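Local coordinates for malonyl CoA:acyl carrier protein malonyltransferase (Streptomyces coelicolor, PDB 1NM2), which probably transfers the malonyl group from malonyl-CoA to holo acyl carrier protein, supplying malonyl-ACP for fatty acid biosynthesis, at residues P15-D20 and V65-L70; N164-I169 and A286-P291. All coordinates share one frame; numbering follows the deposited sequence.

Interaction 1: P15-D20 and V65-L70; sequences PGFLTD and VAAGIL
Phe-17 and Leu-18 meet Ala-67 where a type I beta turn, Gly-16 to Thr-19, packs against helix 57-75 in the alpha/beta-hydrolase-like core of the acyltransferase. The contact is apolar and mostly buried. Ala-67 sits at its centre, its CB met by Phe-17 and Leu-18. Phe-17 comes with the edge of its ring: CE1 lies 3.5 Å from Ala-67 CB and CZ 3.7 Å, the methyl lying near the ring plane rather than over a face. A chi1 of 87°, with CG flanked by N and C of its own backbone, brings the end of the ring to the helix although the CB itself does not aim there. Leu-18 does aim at the helix, and its CD1 approaches Ala-67 CB at 3.9 Å. The same methyl reaches one turn further along the helix, to Leu-70 CD2 at 4.3 Å. Leu-70 also touches Ala-27 and Val-31 of helix 27-38, while the Phe-17 ring also touches Cys-277 and Pro-278. Polar bonding stays within the turn and shapes it. Gly-16 O accepts Thr-19 N, the closing bond of the turn, at 3.2 Å. A second bond, from Thr-19 OG1 to Gly-16 O, is 2.8 Å long; both donors approach from the same face of the carbonyl, with OG1 tilted 29° from its plane.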
loop_
_atom_site.group_PDB
_atom_site.type_symbol
_atom_site.label_atom_id
_atom_site.label_comp_id
_atom_site.label_asym_id
_atom_site.label_seq_id
_atom_site.Cartn_x
_atom_site.Cartn_y
_atom_site.Cartn_z
ATOM N N PRO A 15 11.256 12.469 0.223
ATOM C CA PRO A 15 12.704 12.541 0.440
ATOM C C PRO A 15 13.105 12.648 1.910
ATOM O O PRO A 15 12.577 13.483 2.643
ATOM C CB PRO A 15 13.106 13.782 -0.356
ATOM C CG PRO A 15 12.115 13.800 -1.472
ATOM C CD PRO A 15 10.825 13.497 -0.742
ATOM N N GLY A 16 14.034 11.790 2.327
ATOM C CA GLY A 16 14.528 11.795 3.695
ATOM C C GLY A 16 13.598 11.333 4.806
ATOM O O GLY A 16 13.933 11.467 5.985
ATOM N N PHE A 17 12.451 10.762 4.457
ATOM C CA PHE A 17 11.491 10.331 5.471
ATOM C C PHE A 17 11.965 9.254 6.442
ATOM O O PHE A 17 11.457 9.162 7.556
ATOM C CB PHE A 17 10.185 9.878 4.798
ATOM C CG PHE A 17 10.173 8.432 4.384
ATOM C CD1 PHE A 17 9.661 7.454 5.239
ATOM C CD2 PHE A 17 10.669 8.044 3.141
ATOM C CE1 PHE A 17 9.644 6.112 4.862
ATOM C CE2 PHE A 17 10.658 6.699 2.755
ATOM C CZ PHE A 17 10.144 5.734 3.618
ATOM N N LEU A 18 12.939 8.448 6.036
ATOM C CA LEU A 18 13.429 7.369 6.889
ATOM C C LEU A 18 14.555 7.793 7.837
ATOM O O LEU A 18 14.902 7.061 8.765
ATOM C CB LEU A 18 13.905 6.209 6.007
ATOM C CG LEU A 18 13.986 4.797 6.598
ATOM C CD1 LEU A 18 12.617 4.350 7.086
ATOM C CD2 LEU A 18 14.514 3.838 5.536
ATOM N N THR A 19 15.113 8.979 7.604
ATOM C CA THR A 19 16.222 9.497 8.406
ATOM C C THR A 19 16.138 9.272 9.919
ATOM O O THR A 19 17.011 8.623 10.502
ATOM C CB THR A 19 16.431 11.008 8.151
ATOM O OG1 THR A 19 16.615 11.235 6.748
ATOM C CG2 THR A 19 17.662 11.504 8.889
ATOM N N ASP A 20 15.101 9.809 10.559
ATOM C CA ASP A 20 14.956 9.661 12.005
ATOM C C ASP A 20 14.818 8.205 12.442
ATOM O O ASP A 20 15.279 7.827 13.522
ATOM C CB ASP A 20 13.752 10.469 12.506
ATOM C CG ASP A 20 13.989 11.972 12.449
ATOM O OD1 ASP A 20 13.059 12.740 12.778
ATOM O OD2 ASP A 20 15.110 12.384 12.081
ATOM N N VAL A 65 8.022 -0.860 2.196
ATOM C CA VAL A 65 7.866 -2.062 3.013
ATOM C C VAL A 65 8.862 -2.075 4.175
ATOM O O VAL A 65 8.501 -2.391 5.312
ATOM C CB VAL A 65 8.032 -3.346 2.159
ATOM C CG1 VAL A 65 7.943 -4.580 3.046
ATOM C CG2 VAL A 65 6.929 -3.411 1.082
ATOM N N ALA A 66 10.111 -1.720 3.893
ATOM C CA ALA A 66 11.133 -1.683 4.932
ATOM C C ALA A 66 10.763 -0.656 5.993
ATOM O O ALA A 66 10.982 -0.877 7.184
ATOM C CB ALA A 66 12.491 -1.342 4.328
ATOM N N ALA A 67 10.208 0.473 5.562
ATOM C CA ALA A 67 9.806 1.524 6.495
ATOM C C ALA A 67 8.688 1.033 7.415
ATOM O O ALA A 67 8.710 1.286 8.620
ATOM C CB ALA A 67 9.341 2.764 5.726
ATOM N N GLY A 68 7.717 0.335 6.832
ATOM C CA GLY A 68 6.597 -0.189 7.598
ATOM C C GLY A 68 7.013 -1.252 8.596
ATOM O O GLY A 68 6.577 -1.242 9.755
ATOM N N ILE A 69 7.855 -2.178 8.153
ATOM C CA ILE A 69 8.332 -3.239 9.030
ATOM C C ILE A 69 9.178 -2.637 10.150
ATOM O O ILE A 69 9.050 -3.023 11.316
ATOM C CB ILE A 69 9.197 -4.261 8.266
ATOM C CG1 ILE A 69 8.352 -4.970 7.202
ATOM C CG2 ILE A 69 9.778 -5.272 9.239
ATOM C CD1 ILE A 69 9.143 -5.864 6.281
ATOM N N LEU A 70 10.032 -1.685 9.789
ATOM C CA LEU A 70 10.910 -1.035 10.751
ATOM C C LEU A 70 10.154 -0.233 11.811
ATOM O O LEU A 70 10.448 -0.348 13.002
ATOM C CB LEU A 70 11.903 -0.117 10.024
ATOM C CG LEU A 70 13.088 0.420 10.833
ATOM C CD1 LEU A 70 13.991 -0.742 11.260
ATOM C CD2 LEU A 70 13.877 1.411 9.989
#

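Interaction 2: N164-I169 and A286-P291; sequences NGAGQI and AKRALP
Positive phi at Ala-166 (59°) and again at Gly-167 (75°) bends the chain into a type I' beta turn, and Ala-166 CB thereby points at the end of helix 281-289. There it meets Arg-288, whose chi1 of -70° and extended chain from CG to NE carry the guanidinium group away from Ala-166. The touch is made at the root of that long side chain: Ala-166 CB lies 4.0 Å from Arg-288 CB. A looser approach sits beside it, Ala-166 N to Ala-289 CB at 4.4 Å. Only 115 Å² is buried in all, so the turn rests lightly on the helix, methyl against aliphatic carbon, at the protein surface.

Each partner is held in shape by its own backbone. Gln-168 N bonds to Gly-165 O at 2.9 Å, closing the turn. Gln-168 O is bonded by Asn-164 N at 3.2 Å, one residue further back than in a regular two-residue hairpin, so Asn-164 and Gly-165 form a G1-type beta bulge next to the turn. On the helix, Leu-290 N bonds to Ala-286 O at 2.7 Å, although Leu-290 has already left helical geometry.

The hairpin joins strands 159-165 and 168-172 of the mixed sheet, so the contact sets its tip beside the C-terminal end of helix 281-289, which precedes strand 294-297 of the parallel sheet. Leu-285 of helix 281-289 touches Asn-164 and Gln-168; helix 258-267 adds Met-262 against Ala-289, and Thr-295 of strand 294-297 touches Ala-286.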
loop_
_atom_site.group_PDB
_atom_site.type_symbol
_atom_site.label_atom_id
_atom_site.label_comp_id
_atom_site.label_asym_id
_atom_site.label_seq_id
_atom_site.Cartn_x
_atom_site.Cartn_y
_atom_site.Cartn_z
ATOM N N ASN A 164 -10.822 3.957 -3.166
ATOM C CA ASN A 164 -10.315 4.212 -1.824
ATOM C C ASN A 164 -11.251 4.647 -0.714
ATOM O O ASN A 164 -10.795 4.896 0.400
ATOM C CB ASN A 164 -9.160 5.203 -1.918
ATOM C CG ASN A 164 -8.052 4.701 -2.813
ATOM O OD1 ASN A 164 -7.766 3.504 -2.841
ATOM N ND2 ASN A 164 -7.417 5.607 -3.541
ATOM N N GLY A 165 -12.543 4.733 -0.999
ATOM C CA GLY A 165 -13.482 5.141 0.028
ATOM C C GLY A 165 -13.618 6.647 0.091
ATOM O O GLY A 165 -12.849 7.372 -0.542
ATOM N N ALA A 166 -14.590 7.122 0.865
ATOM C CA ALA A 166 -14.825 8.551 0.987
ATOM C C ALA A 166 -15.117 9.106 -0.404
ATOM O O ALA A 166 -14.856 10.273 -0.687
ATOM C CB ALA A 166 -13.607 9.236 1.588
ATOM N N GLY A 167 -15.653 8.243 -1.267
ATOM C CA GLY A 167 -15.994 8.632 -2.626
ATOM C C GLY A 167 -14.832 8.799 -3.589
ATOM O O GLY A 167 -15.036 9.209 -4.732
ATOM N N GLN A 168 -13.621 8.470 -3.150
ATOM C CA GLN A 168 -12.436 8.621 -3.993
ATOM C C GLN A 168 -12.246 7.515 -5.032
ATOM O O GLN A 168 -12.312 6.323 -4.712
ATOM C CB GLN A 168 -11.189 8.738 -3.115
ATOM C CG GLN A 168 -10.998 10.128 -2.515
ATOM C CD GLN A 168 -9.820 10.201 -1.565
ATOM O OE1 GLN A 168 -8.804 9.525 -1.759
ATOM N NE2 GLN A 168 -9.942 11.035 -0.536
ATOM N N ILE A 169 -11.998 7.932 -6.274
ATOM C CA ILE A 169 -11.806 7.018 -7.399
ATOM C C ILE A 169 -10.561 7.364 -8.226
ATOM O O ILE A 169 -10.316 8.531 -8.548
ATOM C CB ILE A 169 -13.015 7.069 -8.378
ATOM C CG1 ILE A 169 -14.322 6.703 -7.663
ATOM C CG2 ILE A 169 -12.760 6.145 -9.561
ATOM C CD1 ILE A 169 -14.471 5.233 -7.332
ATOM N N ALA A 286 -9.254 7.390 6.774
ATOM C CA ALA A 286 -9.977 6.866 7.922
ATOM C C ALA A 286 -10.776 7.964 8.624
ATOM O O ALA A 286 -11.913 7.738 9.041
ATOM C CB ALA A 286 -9.006 6.217 8.901
ATOM N N LYS A 287 -10.187 9.150 8.748
ATOM C CA LYS A 287 -10.865 10.262 9.409
ATOM C C LYS A 287 -12.141 10.654 8.675
ATOM O O LYS A 287 -13.055 11.241 9.259
ATOM C CB LYS A 287 -9.933 11.475 9.509
ATOM C CG LYS A 287 -8.754 11.264 10.451
ATOM C CD LYS A 287 -7.813 12.459 10.448
ATOM C CE LYS A 287 -6.567 12.171 11.268
ATOM N NZ LYS A 287 -5.593 13.294 11.194
ATOM N N ARG A 288 -12.204 10.324 7.391
ATOM C CA ARG A 288 -13.375 10.643 6.589
ATOM C C ARG A 288 -14.400 9.519 6.566
ATOM O O ARG A 288 -15.582 9.746 6.823
ATOM C CB ARG A 288 -12.958 10.973 5.155
ATOM C CG ARG A 288 -12.212 12.285 5.023
ATOM C CD ARG A 288 -11.992 12.650 3.568
ATOM N NE ARG A 288 -11.641 14.058 3.420
ATOM C CZ ARG A 288 -12.420 15.064 3.808
ATOM N NH1 ARG A 288 -13.598 14.815 4.369
ATOM N NH2 ARG A 288 -12.023 16.320 3.639
ATOM N N ALA A 289 -13.946 8.305 6.271
ATOM C CA ALA A 289 -14.837 7.157 6.181
ATOM C C ALA A 289 -15.128 6.426 7.493
ATOM O O ALA A 289 -16.103 5.684 7.585
ATOM C CB ALA A 289 -14.286 6.165 5.151
ATOM N N LEU A 290 -14.294 6.624 8.506
ATOM C CA LEU A 290 -14.502 5.936 9.776
ATOM C C LEU A 290 -14.647 6.886 10.962
ATOM O O LEU A 290 -13.799 6.919 11.856
ATOM C CB LEU A 290 -13.348 4.958 10.024
ATOM C CG LEU A 290 -13.160 3.934 8.900
ATOM C CD1 LEU A 290 -11.881 3.141 9.115
ATOM C CD2 LEU A 290 -14.372 3.016 8.847
ATOM N N PRO A 291 -15.742 7.666 10.990
ATOM C CA PRO A 291 -15.967 8.609 12.089
ATOM C C PRO A 291 -16.099 7.889 13.429
ATOM O O PRO A 291 -16.709 6.824 13.513
ATOM C CB PRO A 291 -17.253 9.318 11.671
ATOM C CG PRO A 291 -17.986 8.253 10.909
ATOM C CD PRO A 291 -16.889 7.649 10.064
#

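How the interactions relate
The centres of interactions 1 and 2 lie 25 Å apart and their nearest atoms about 17 Å, so they do not touch; along the chain, interaction 1 closes before interaction 2 opens. Interaction 1 is a buried contact within the hydrolase-like core, whereas interaction 2 is a surface contact between helix 281-289, which packs by the parallel sheet, and the mixed sheet. Segment 164-169 also reaches towards the likely active site: Asn-164 OD1 is hydrogen-bonded to His-97 NE2, and His-97 adjoins Ser-98 in a GxSxG pattern consistent with a nucleophile elbow. The nickel site of Asp-50 and Asp-52 involves neither contact, although it falls in the chain between the two segments of interaction 1.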